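Local atomic coordinates of SspB protein (Streptomyces clavuligerus, PDB entry 6JUF), a protein that probably acts as a metal-dependent DNA-cleaving component of the SspABCD-SspE anti-phage defence system, which senses phosphorothioate modification of DNA. Residues B[12-17]-B[127-132]; B[17-22]-B[176-181]; B[231-236]-B[315-320]; B[88-93]-B[309-314]. All coordinates share one frame; numbering follows the deposited sequence.

Contact 1 of 4, residues B[12-17]-B[127-132]; sequences SSFARH and WAPSWY
Phe14 and Pro129 form a CH-pi contact where the loop between helices 5-9 and 24-34 meets the first turn of helix 129-137. Pro129 CG stands over one face of the phenyl ring, displaced toward its rim, 3.8 Å from the centroid and 26° off the ring normal. Proline suits a first helical turn, where its missing N-H costs no bond, and its rigid ring holds CG against the aromatic face. Ser13 adds an apolar touch, its CB lying 4.1 Å from CE3 at the edge of the Trp127 indole.

Polar links are indirect. A water donates to Ser13 O at 2.8 Å and accepts from Ser130 N at 3.2 Å, serving an N-H of the first helical turn, which has no preceding turn to bond to. Ser130 OG lies at the edge of the Phe14 ring and, like His17 NE2, is hydrogen-bonded to Asp172 of helix 166-180, so one carboxylate joins loop and helix.

The aromatic pair of His17 and Trp131 meets tip to tip with planes at 76°. At chi1 41°, His17 CG sits between its own backbone N and carbonyl carbon. His17 NE2 comes within 3.6 Å of Trp131 CH2, at the indole edge.

Contact 2 of 4, residues B[17-22]-B[176-181]; sequences HETFAP and ITKMYV
Pro22 and Met179 make the tightly packed part of this contact, where the loop leading to helix 24-34 lies against the last turns of helix 166-180. The two side chains cross at about a right angle, and Met179 SD rests 3.7 Å from Pro22 CD. Met179 CG is anti to its backbone N (chi1 174°) and the chain runs extended beyond it; CG, SD and CE all border the proline ring. Beside them Ala21 points its CB at the helix backbone, 4.1 Å from Met179 CA; a methyl group lets the two backbones come this near.

The partly exposed side is held by a single polar reach. The Lys178 chain bends at chi3 (-86°), which turns CE toward the loop, and NZ donates to Thr19 O at 2.7 Å. Thr19 is the third residue of a type I' turn that Phe20 N closes on His17 O; Thr19 N donates to His17 ND1 at 2.9 Å, in the ring plane.

Glu18, in the same turn, is a magnesium ligand seen crystallographically in this protein, though none is bound to this chain. The lysine ammonium would polarise the Thr19 carbonyl, and its bond there probably helps hold the turn that carries Glu18.

Contact 3 of 4, residues B[231-236]-B[315-320]; sequences ARIIAY and DEQYDN
Gln317 OE1 is gripped by Arg232 NE at 2.8 Å, by a weaker bond from Arg232 NH2 at 3.2 Å, and by a water donating at 2.8 Å. The same water accepts from Arg232 N, so one amide oxygen ties backbone and side chain near the start of helix 231-243 to the end of helix 306-317. That end is a Schellman motif, with Asp319 at C-prime in positive phi, Asn320 N bonding to Asp315 O and Asp319 N to Glu316 O.

The NE bond lies in the amide carbonyl plane and nearly in the guanidinium plane, although the Arg232 guanidinium and the Gln317 amide are turned 68° against each other. Gln317, bent at chi2 (60°), turns its CD back toward the arginine. One guanidinium face lies over the helix-end backbone, with Glu316 O 3.7 Å above its plane. Arginine suits this place, its planar cation lying by a helix end that would be expected to favour positive charge.

Glu316 OE1, hydrogen-bonded to His286 NE2, stands 4.6 Å from Arg232 NH1, beyond a salt bridge. Next to these polar groups Ile233 supplies apolar packing: its CD1 lies 4.2 Å from Tyr318 CE2, near the plane of the phenol ring.

Contact 4 of 4, residues B[88-93]-B[309-314]; sequences TWEARW and LAWDVL
Trp311 reaches from helix 306-317 between Trp89 and Trp93 of helix 89-95, and the three indoles form two edge-to-face pairs. The edge of Trp89 meets the face of Trp311, with six-membered rings at 5.1 Å between centroids and planes at 74°. Trp311 in turn presents its own edge to the face of Trp93: its CZ3 stands 3.7 Å above that ring, over the centre, with planes at 87°. The same CZ3 lies 3.5 Å from Trp89 CZ3, so one corner of the indole serves both pairs.

Leu314, one turn on, fills the next place. Its CD2 lies over the Trp311 face opposite Trp89, and its CG touches Trp93 CH2 at 3.7 Å. Glu90 lays its CG 3.7 Å from Trp311 CZ2, while its carboxylate bridges to Arg330, which also makes a cation-pi contact with Trp311.

Further out, indole N-H groups fix the rings: Trp89 NE1 bonds to Pro328 O and Trp93 NE1 to Asp315 OD1. Thr88 caps helix 89-95 through OG1, which accepts from Ala91 N at 3.2 Å. The axes of segments 89-93 and 309-314 approach no closer than 14.1 Å and run 18° from parallel, a gap that long indoles can span. The arrangement is an aromatic cluster in a buried interior, bridging two helices too far apart for backbone contact.

Overall arrangement
From the N terminus, the loop between helices 5-9 and 24-34 supplies the first halves of contacts 1 and 2, which share His17. Contact 1 closes on helix 129-137 and contact 2, later, on helix 166-180; their segments alternate along the chain, and they touch where Trp131 packs on Ile176 and Met179. Contact 4 opens at helix 89-95, inside both of these loops, and crosses them by closing at helix 306-317. Contact 3 opens on helix 231-243, after contacts 1 and 2 have closed, and joins it to the end of helix 306-317, crossing contact 4. Contacts 3 and 4 lie about 9 Å apart between centres, across the chain's centre from the other two.

Contact 1 of 4, residues B[12-17]-B[127-132]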
# COMPACT_ATOMS: atom_id res chain seq x y z
N SER B 12 17.23 -12.72 19.54
CA SER B 12 16.58 -11.99 20.63
C SER B 12 16.47 -10.51 20.23
O SER B 12 17.32 -9.68 20.50
CB SER B 12 17.37 -12.15 21.94
OG SER B 12 16.66 -11.47 22.94
N SER B 13 15.44 -10.20 19.46
CA SER B 13 15.20 -8.86 19.01
C SER B 13 13.74 -8.52 19.27
O SER B 13 12.85 -9.13 18.67
CB SER B 13 15.54 -8.75 17.50
OG SER B 13 15.29 -7.42 17.02
N PHE B 14 13.50 -7.52 20.14
CA PHE B 14 12.13 -7.12 20.53
C PHE B 14 11.99 -5.59 20.50
O PHE B 14 12.86 -4.86 21.00
CB PHE B 14 11.81 -7.63 21.96
CG PHE B 14 11.87 -9.14 22.05
CD1 PHE B 14 10.72 -9.92 21.81
CD2 PHE B 14 13.09 -9.77 22.31
CE1 PHE B 14 10.82 -11.30 21.83
CE2 PHE B 14 13.15 -11.16 22.36
CZ PHE B 14 12.03 -11.90 22.12
N ALA B 15 10.91 -5.14 19.86
CA ALA B 15 10.44 -3.74 19.87
C ALA B 15 11.43 -2.77 19.24
O ALA B 15 11.35 -1.59 19.48
CB ALA B 15 10.08 -3.30 21.30
N ARG B 16 12.39 -3.25 18.44
CA ARG B 16 13.35 -2.30 17.81
C ARG B 16 12.68 -1.47 16.71
O ARG B 16 13.26 -0.45 16.25
CB ARG B 16 14.51 -3.08 17.19
CG ARG B 16 15.23 -4.01 18.15
CD ARG B 16 16.45 -3.42 18.73
NE ARG B 16 17.18 -4.40 19.58
CZ ARG B 16 18.50 -4.59 19.51
NH1 ARG B 16 19.26 -3.90 18.62
NH2 ARG B 16 19.10 -5.48 20.31
N HIS B 17 11.46 -1.84 16.27
CA HIS B 17 10.68 -1.04 15.33
C HIS B 17 9.97 0.09 16.03
O HIS B 17 9.35 0.95 15.38
CB HIS B 17 9.60 -1.94 14.69
CG HIS B 17 8.96 -2.88 15.70
ND1 HIS B 17 8.06 -2.43 16.63
CD2 HIS B 17 9.15 -4.24 15.96
CE1 HIS B 17 7.69 -3.51 17.42
NE2 HIS B 17 8.36 -4.59 16.98
N TRP B 127 14.58 -12.25 12.69
CA TRP B 127 14.68 -11.03 13.52
C TRP B 127 13.40 -10.71 14.19
O TRP B 127 13.33 -9.67 14.85
CB TRP B 127 15.16 -9.82 12.69
CG TRP B 127 16.56 -10.01 12.21
CD1 TRP B 127 17.00 -10.43 10.93
CD2 TRP B 127 17.76 -9.90 13.02
NE1 TRP B 127 18.37 -10.59 10.93
CE2 TRP B 127 18.87 -10.28 12.16
CE3 TRP B 127 18.01 -9.59 14.36
CZ2 TRP B 127 20.15 -10.30 12.61
CZ3 TRP B 127 19.32 -9.61 14.79
CH2 TRP B 127 20.36 -9.96 13.94
N ALA B 128 12.38 -11.54 14.06
CA ALA B 128 11.06 -11.20 14.63
C ALA B 128 10.49 -12.28 15.54
O ALA B 128 9.49 -12.93 15.19
CB ALA B 128 10.06 -10.81 13.51
N PRO B 129 11.14 -12.51 16.70
CA PRO B 129 10.67 -13.65 17.53
C PRO B 129 9.19 -13.59 17.89
O PRO B 129 8.53 -14.62 17.99
CB PRO B 129 11.59 -13.59 18.77
CG PRO B 129 12.26 -12.19 18.70
CD PRO B 129 12.40 -11.91 17.21
N SER B 130 8.69 -12.39 18.16
CA SER B 130 7.27 -12.24 18.56
C SER B 130 6.34 -12.70 17.46
O SER B 130 5.31 -13.36 17.71
CB SER B 130 6.92 -10.83 19.04
OG SER B 130 7.53 -10.60 20.29
N TRP B 131 6.70 -12.34 16.23
CA TRP B 131 5.94 -12.83 15.06
C TRP B 131 6.02 -14.33 14.91
O TRP B 131 5.01 -15.00 14.61
CB TRP B 131 6.51 -12.22 13.77
CG TRP B 131 5.97 -10.81 13.46
CD1 TRP B 131 5.15 -10.49 12.41
CD2 TRP B 131 6.29 -9.54 14.13
NE1 TRP B 131 4.93 -9.12 12.35
CE2 TRP B 131 5.58 -8.50 13.40
CE3 TRP B 131 7.10 -9.17 15.23
CZ2 TRP B 131 5.65 -7.15 13.78
CZ3 TRP B 131 7.14 -7.83 15.62
CH2 TRP B 131 6.42 -6.84 14.93
N TYR B 132 7.22 -14.87 15.08
CA TYR B 132 7.42 -16.33 15.04
C TYR B 132 6.54 -17.05 16.10
O TYR B 132 5.85 -18.00 15.78
CB TYR B 132 8.92 -16.72 15.17
CG TYR B 132 9.08 -18.19 14.88
CD1 TYR B 132 8.94 -19.15 15.90
CD2 TYR B 132 9.41 -18.63 13.59
CE1 TYR B 132 9.09 -20.50 15.62
CE2 TYR B 132 9.53 -19.99 13.30
CZ TYR B 132 9.34 -20.90 14.31
OH TYR B 132 9.48 -22.23 14.03
O HOH W 1 10.10 -9.51 18.08

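Contact 2 of 4, residues B[17-22]-B[176-181]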
# COMPACT_ATOMS: atom_id res chain seq x y z
N HIS B 17 11.46 -1.84 16.27
CA HIS B 17 10.68 -1.04 15.33
C HIS B 17 9.97 0.09 16.03
O HIS B 17 9.35 0.95 15.38
CB HIS B 17 9.60 -1.94 14.69
CG HIS B 17 8.96 -2.88 15.70
ND1 HIS B 17 8.06 -2.43 16.63
CD2 HIS B 17 9.15 -4.24 15.96
CE1 HIS B 17 7.69 -3.51 17.42
NE2 HIS B 17 8.36 -4.59 16.98
N GLU B 18 10.05 0.12 17.35
CA GLU B 18 9.37 1.16 18.21
C GLU B 18 7.91 1.34 17.89
O GLU B 18 7.36 2.45 17.98
CB GLU B 18 10.15 2.53 18.15
CG GLU B 18 11.56 2.34 18.70
CD GLU B 18 12.45 3.55 18.55
OE1 GLU B 18 12.05 4.53 19.19
OE2 GLU B 18 13.54 3.50 17.94
N THR B 19 7.26 0.22 17.60
CA THR B 19 5.83 0.13 17.23
C THR B 19 5.49 0.67 15.85
O THR B 19 4.30 0.74 15.50
CB THR B 19 4.78 0.71 18.26
OG1 THR B 19 4.69 2.15 18.21
CG2 THR B 19 5.12 0.27 19.71
N PHE B 20 6.48 1.07 15.05
CA PHE B 20 6.21 1.38 13.63
C PHE B 20 6.11 0.09 12.80
O PHE B 20 7.07 -0.67 12.77
CB PHE B 20 7.40 2.16 13.06
CG PHE B 20 7.48 3.60 13.58
CD1 PHE B 20 6.46 4.51 13.32
CD2 PHE B 20 8.59 4.01 14.32
CE1 PHE B 20 6.54 5.85 13.74
CE2 PHE B 20 8.70 5.34 14.74
CZ PHE B 20 7.66 6.24 14.47
N ALA B 21 4.95 -0.12 12.17
CA ALA B 21 4.75 -1.26 11.25
C ALA B 21 5.45 -0.96 9.95
O ALA B 21 5.82 0.19 9.70
CB ALA B 21 3.27 -1.52 11.08
N PRO B 22 5.67 -1.98 9.10
CA PRO B 22 6.45 -1.72 7.87
C PRO B 22 5.78 -0.70 6.94
O PRO B 22 4.56 -0.63 6.89
CB PRO B 22 6.52 -3.12 7.19
CG PRO B 22 6.30 -4.09 8.33
CD PRO B 22 5.37 -3.41 9.28
N ILE B 176 2.35 -6.10 15.59
CA ILE B 176 1.78 -7.23 14.80
C ILE B 176 0.32 -6.87 14.41
O ILE B 176 -0.07 -7.04 13.27
CB ILE B 176 1.79 -8.53 15.65
CG1 ILE B 176 3.20 -9.09 15.74
CG2 ILE B 176 0.85 -9.58 15.03
CD1 ILE B 176 3.47 -10.12 16.85
N THR B 177 -0.45 -6.31 15.35
CA THR B 177 -1.84 -5.94 15.06
C THR B 177 -1.92 -4.85 13.98
O THR B 177 -2.66 -5.00 13.01
CB THR B 177 -2.52 -5.41 16.33
OG1 THR B 177 -2.29 -6.37 17.39
CG2 THR B 177 -4.02 -5.28 16.16
N LYS B 178 -1.13 -3.78 14.12
CA LYS B 178 -1.11 -2.69 13.14
C LYS B 178 -0.67 -3.17 11.75
O LYS B 178 -1.13 -2.61 10.74
CB LYS B 178 -0.13 -1.55 13.61
CG LYS B 178 -0.75 -0.74 14.73
CD LYS B 178 0.00 0.55 14.98
CE LYS B 178 1.15 0.35 15.90
NZ LYS B 178 1.84 1.66 15.98
N MET B 179 0.17 -4.20 11.70
CA MET B 179 0.73 -4.69 10.44
C MET B 179 -0.34 -5.49 9.67
O MET B 179 -0.38 -5.46 8.42
CB MET B 179 1.95 -5.59 10.72
CG MET B 179 2.53 -6.28 9.45
SD MET B 179 4.19 -6.87 9.89
CE MET B 179 4.57 -7.68 8.34
N TYR B 180 -1.15 -6.27 10.39
CA TYR B 180 -2.03 -7.23 9.71
C TYR B 180 -3.55 -6.96 9.70
O TYR B 180 -4.26 -7.57 8.89
CB TYR B 180 -1.83 -8.66 10.26
CG TYR B 180 -0.43 -9.22 10.05
CD1 TYR B 180 -0.02 -9.64 8.75
CD2 TYR B 180 0.50 -9.30 11.08
CE1 TYR B 180 1.30 -10.11 8.54
CE2 TYR B 180 1.78 -9.77 10.87
CZ TYR B 180 2.18 -10.19 9.61
OH TYR B 180 3.45 -10.68 9.44
N VAL B 181 -4.08 -6.16 10.63
CA VAL B 181 -5.53 -5.96 10.74
C VAL B 181 -5.98 -4.73 9.91
O VAL B 181 -5.17 -3.83 9.62
CB VAL B 181 -6.04 -5.81 12.22
CG1 VAL B 181 -5.51 -6.94 13.08
CG2 VAL B 181 -5.70 -4.44 12.80

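Contact 3 of 4, residues B[231-236]-B[315-320]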
# COMPACT_ATOMS: atom_id res chain seq x y z
N ALA B 231 -0.26 -19.85 -6.24
CA ALA B 231 0.28 -21.22 -6.12
C ALA B 231 1.80 -21.30 -6.13
O ALA B 231 2.37 -22.06 -5.34
CB ALA B 231 -0.29 -22.08 -7.24
N ARG B 232 2.47 -20.52 -7.00
CA ARG B 232 3.93 -20.59 -7.03
C ARG B 232 4.58 -19.99 -5.77
O ARG B 232 5.67 -20.34 -5.40
CB ARG B 232 4.50 -19.95 -8.30
CG ARG B 232 4.19 -20.85 -9.52
CD ARG B 232 4.82 -20.32 -10.80
NE ARG B 232 4.09 -19.16 -11.28
CZ ARG B 232 3.93 -18.81 -12.57
NH1 ARG B 232 4.41 -19.55 -13.55
NH2 ARG B 232 3.25 -17.72 -12.88
N ILE B 233 3.87 -19.05 -5.09
CA ILE B 233 4.43 -18.56 -3.80
C ILE B 233 4.34 -19.65 -2.70
O ILE B 233 5.30 -19.89 -1.96
CB ILE B 233 3.75 -17.25 -3.32
CG1 ILE B 233 3.95 -16.07 -4.30
CG2 ILE B 233 4.24 -16.88 -1.89
CD1 ILE B 233 5.39 -15.67 -4.53
N ILE B 234 3.21 -20.36 -2.68
CA ILE B 234 3.04 -21.55 -1.82
C ILE B 234 4.13 -22.59 -2.11
O ILE B 234 4.84 -23.06 -1.21
CB ILE B 234 1.63 -22.14 -1.93
CG1 ILE B 234 0.58 -21.12 -1.41
CG2 ILE B 234 1.53 -23.43 -1.13
CD1 ILE B 234 -0.88 -21.44 -1.79
N ALA B 235 4.27 -22.96 -3.40
CA ALA B 235 5.26 -23.99 -3.77
C ALA B 235 6.71 -23.58 -3.44
O ALA B 235 7.50 -24.37 -2.91
CB ALA B 235 5.09 -24.34 -5.25
N TYR B 236 7.04 -22.31 -3.73
CA TYR B 236 8.36 -21.81 -3.37
C TYR B 236 8.60 -21.98 -1.83
O TYR B 236 9.65 -22.42 -1.39
CB TYR B 236 8.48 -20.32 -3.78
CG TYR B 236 9.51 -19.57 -2.91
CD1 TYR B 236 10.85 -19.70 -3.14
CD2 TYR B 236 9.08 -18.75 -1.84
CE1 TYR B 236 11.79 -19.04 -2.33
CE2 TYR B 236 9.98 -18.08 -1.03
CZ TYR B 236 11.36 -18.26 -1.27
OH TYR B 236 12.24 -17.63 -0.45
N ASP B 315 11.07 -17.52 -9.46
CA ASP B 315 11.41 -16.65 -10.55
C ASP B 315 10.39 -16.78 -11.66
O ASP B 315 10.09 -15.77 -12.33
CB ASP B 315 12.81 -16.95 -11.05
CG ASP B 315 13.46 -15.75 -11.75
OD1 ASP B 315 13.11 -14.61 -11.37
OD2 ASP B 315 14.34 -15.95 -12.60
N GLU B 316 9.84 -17.97 -11.88
CA GLU B 316 8.81 -18.13 -12.90
C GLU B 316 7.60 -17.27 -12.60
O GLU B 316 6.97 -16.70 -13.50
CB GLU B 316 8.40 -19.56 -12.97
CG GLU B 316 9.47 -20.38 -13.64
CD GLU B 316 9.29 -21.84 -13.39
OE1 GLU B 316 8.13 -22.21 -13.14
OE2 GLU B 316 10.28 -22.61 -13.52
N GLN B 317 7.25 -17.17 -11.32
CA GLN B 317 6.14 -16.38 -10.90
C GLN B 317 6.31 -14.91 -11.28
O GLN B 317 5.34 -14.19 -11.43
CB GLN B 317 6.01 -16.52 -9.38
CG GLN B 317 4.90 -15.66 -8.72
CD GLN B 317 3.48 -15.94 -9.21
OE1 GLN B 317 3.18 -16.98 -9.77
NE2 GLN B 317 2.54 -14.99 -8.91
N TYR B 318 7.56 -14.49 -11.43
CA TYR B 318 7.85 -13.10 -11.81
C TYR B 318 8.49 -12.96 -13.18
O TYR B 318 9.23 -11.98 -13.44
CB TYR B 318 8.73 -12.44 -10.72
CG TYR B 318 7.96 -12.24 -9.46
CD1 TYR B 318 7.18 -11.11 -9.30
CD2 TYR B 318 7.90 -13.24 -8.48
CE1 TYR B 318 6.44 -10.91 -8.15
CE2 TYR B 318 7.15 -13.09 -7.34
CZ TYR B 318 6.43 -11.92 -7.17
OH TYR B 318 5.65 -11.72 -6.05
N ASP B 319 8.16 -13.89 -14.06
CA ASP B 319 8.61 -13.82 -15.45
C ASP B 319 10.13 -13.87 -15.64
O ASP B 319 10.67 -13.21 -16.56
CB ASP B 319 7.98 -12.60 -16.12
CG ASP B 319 6.68 -12.94 -16.84
OD1 ASP B 319 6.13 -14.07 -16.70
OD2 ASP B 319 6.21 -12.09 -17.58
N ASN B 320 10.79 -14.68 -14.79
CA ASN B 320 12.20 -15.01 -14.96
C ASN B 320 13.07 -13.77 -15.02
O ASN B 320 13.78 -13.49 -15.99
CB ASN B 320 12.33 -15.93 -16.19
CG ASN B 320 11.53 -17.21 -16.00
OD1 ASN B 320 10.68 -17.56 -16.85
ND2 ASN B 320 11.77 -17.90 -14.91
O HOH W 2 1.28 -18.95 -9.18
O HOH W 3 5.71 -22.27 -13.46

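Contact 4 of 4, residues B[88-93]-B[309-314]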
# COMPACT_ATOMS: atom_id res chain seq x y z
N THR B 88 20.93 -7.63 0.32
CA THR B 88 21.04 -9.03 -0.01
C THR B 88 20.73 -9.22 -1.47
O THR B 88 20.09 -8.32 -2.10
CB THR B 88 20.03 -9.83 0.83
OG1 THR B 88 18.71 -9.32 0.53
CG2 THR B 88 20.28 -9.66 2.30
N TRP B 89 21.08 -10.34 -2.03
CA TRP B 89 20.74 -10.64 -3.41
C TRP B 89 19.24 -10.67 -3.55
O TRP B 89 18.72 -10.28 -4.60
CB TRP B 89 21.40 -11.96 -3.79
CG TRP B 89 21.03 -12.41 -5.20
CD1 TRP B 89 21.73 -12.16 -6.38
CD2 TRP B 89 19.86 -13.20 -5.62
NE1 TRP B 89 21.13 -12.77 -7.45
CE2 TRP B 89 19.97 -13.36 -7.07
CE3 TRP B 89 18.76 -13.73 -4.96
CZ2 TRP B 89 19.05 -14.12 -7.81
CZ3 TRP B 89 17.82 -14.43 -5.69
CH2 TRP B 89 17.96 -14.64 -7.08
N GLU B 90 18.51 -11.12 -2.51
CA GLU B 90 17.06 -11.11 -2.60
C GLU B 90 16.47 -9.72 -2.79
O GLU B 90 15.45 -9.52 -3.50
CB GLU B 90 16.39 -11.85 -1.37
CG GLU B 90 16.54 -13.36 -1.41
CD GLU B 90 17.93 -13.89 -1.07
OE1 GLU B 90 18.81 -13.09 -0.54
OE2 GLU B 90 18.13 -15.07 -1.28
N ALA B 91 17.05 -8.71 -2.12
CA ALA B 91 16.60 -7.35 -2.29
C ALA B 91 16.91 -6.89 -3.73
O ALA B 91 16.05 -6.25 -4.36
CB ALA B 91 17.28 -6.41 -1.30
N ARG B 92 18.07 -7.23 -4.28
CA ARG B 92 18.36 -6.91 -5.69
C ARG B 92 17.29 -7.58 -6.60
O ARG B 92 16.88 -6.95 -7.56
CB ARG B 92 19.76 -7.41 -6.07
CG ARG B 92 20.10 -7.38 -7.55
CD ARG B 92 20.12 -5.95 -8.07
NE ARG B 92 20.41 -5.83 -9.52
CZ ARG B 92 19.49 -5.87 -10.48
NH1 ARG B 92 18.19 -6.14 -10.21
NH2 ARG B 92 19.87 -5.72 -11.75
N TRP B 93 16.91 -8.82 -6.33
CA TRP B 93 15.97 -9.53 -7.17
C TRP B 93 14.58 -8.89 -7.07
O TRP B 93 13.88 -8.79 -8.06
CB TRP B 93 15.99 -11.00 -6.79
CG TRP B 93 14.91 -11.79 -7.48
CD1 TRP B 93 14.97 -12.46 -8.69
CD2 TRP B 93 13.56 -12.03 -6.96
NE1 TRP B 93 13.76 -13.04 -8.98
CE2 TRP B 93 12.87 -12.83 -7.95
CE3 TRP B 93 12.88 -11.66 -5.79
CZ2 TRP B 93 11.54 -13.25 -7.78
CZ3 TRP B 93 11.57 -12.13 -5.62
CH2 TRP B 93 10.92 -12.88 -6.64
N LEU B 309 15.37 -25.35 -6.73
CA LEU B 309 14.05 -25.56 -7.36
C LEU B 309 13.07 -24.50 -6.85
O LEU B 309 12.25 -24.01 -7.60
CB LEU B 309 13.50 -26.98 -7.14
CG LEU B 309 14.39 -28.07 -7.81
CD1 LEU B 309 13.90 -29.42 -7.28
CD2 LEU B 309 14.16 -27.90 -9.31
N ALA B 310 13.15 -24.17 -5.57
CA ALA B 310 12.30 -23.16 -5.02
C ALA B 310 12.47 -21.86 -5.80
O ALA B 310 11.47 -21.20 -6.10
CB ALA B 310 12.65 -22.92 -3.54
N TRP B 311 13.71 -21.48 -6.08
CA TRP B 311 13.95 -20.30 -6.83
C TRP B 311 13.57 -20.37 -8.30
O TRP B 311 13.27 -19.34 -8.85
CB TRP B 311 15.38 -19.79 -6.61
CG TRP B 311 15.38 -19.02 -5.33
CD1 TRP B 311 15.65 -19.47 -4.04
CD2 TRP B 311 15.04 -17.63 -5.19
NE1 TRP B 311 15.51 -18.47 -3.15
CE2 TRP B 311 15.15 -17.34 -3.78
CE3 TRP B 311 14.67 -16.63 -6.07
CZ2 TRP B 311 14.86 -16.07 -3.27
CZ3 TRP B 311 14.43 -15.36 -5.58
CH2 TRP B 311 14.50 -15.08 -4.19
N ASP B 312 13.68 -21.51 -8.97
CA ASP B 312 13.09 -21.63 -10.31
C ASP B 312 11.61 -21.30 -10.26
O ASP B 312 11.11 -20.54 -11.09
CB ASP B 312 13.27 -23.03 -10.90
CG ASP B 312 14.73 -23.36 -11.21
OD1 ASP B 312 15.52 -22.40 -11.34
OD2 ASP B 312 15.07 -24.57 -11.28
N VAL B 313 10.90 -21.90 -9.32
CA VAL B 313 9.45 -21.75 -9.23
C VAL B 313 9.13 -20.27 -8.91
O VAL B 313 8.25 -19.66 -9.50
CB VAL B 313 8.91 -22.63 -8.08
CG1 VAL B 313 7.47 -22.30 -7.69
CG2 VAL B 313 8.98 -24.10 -8.47
N LEU B 314 9.86 -19.68 -8.00
CA LEU B 314 9.61 -18.28 -7.62
C LEU B 314 9.96 -17.32 -8.78
O LEU B 314 9.22 -16.44 -9.05
CB LEU B 314 10.42 -17.89 -6.37
CG LEU B 314 10.22 -16.47 -5.86
CD1 LEU B 314 8.74 -16.17 -5.59
CD2 LEU B 314 11.01 -16.23 -4.57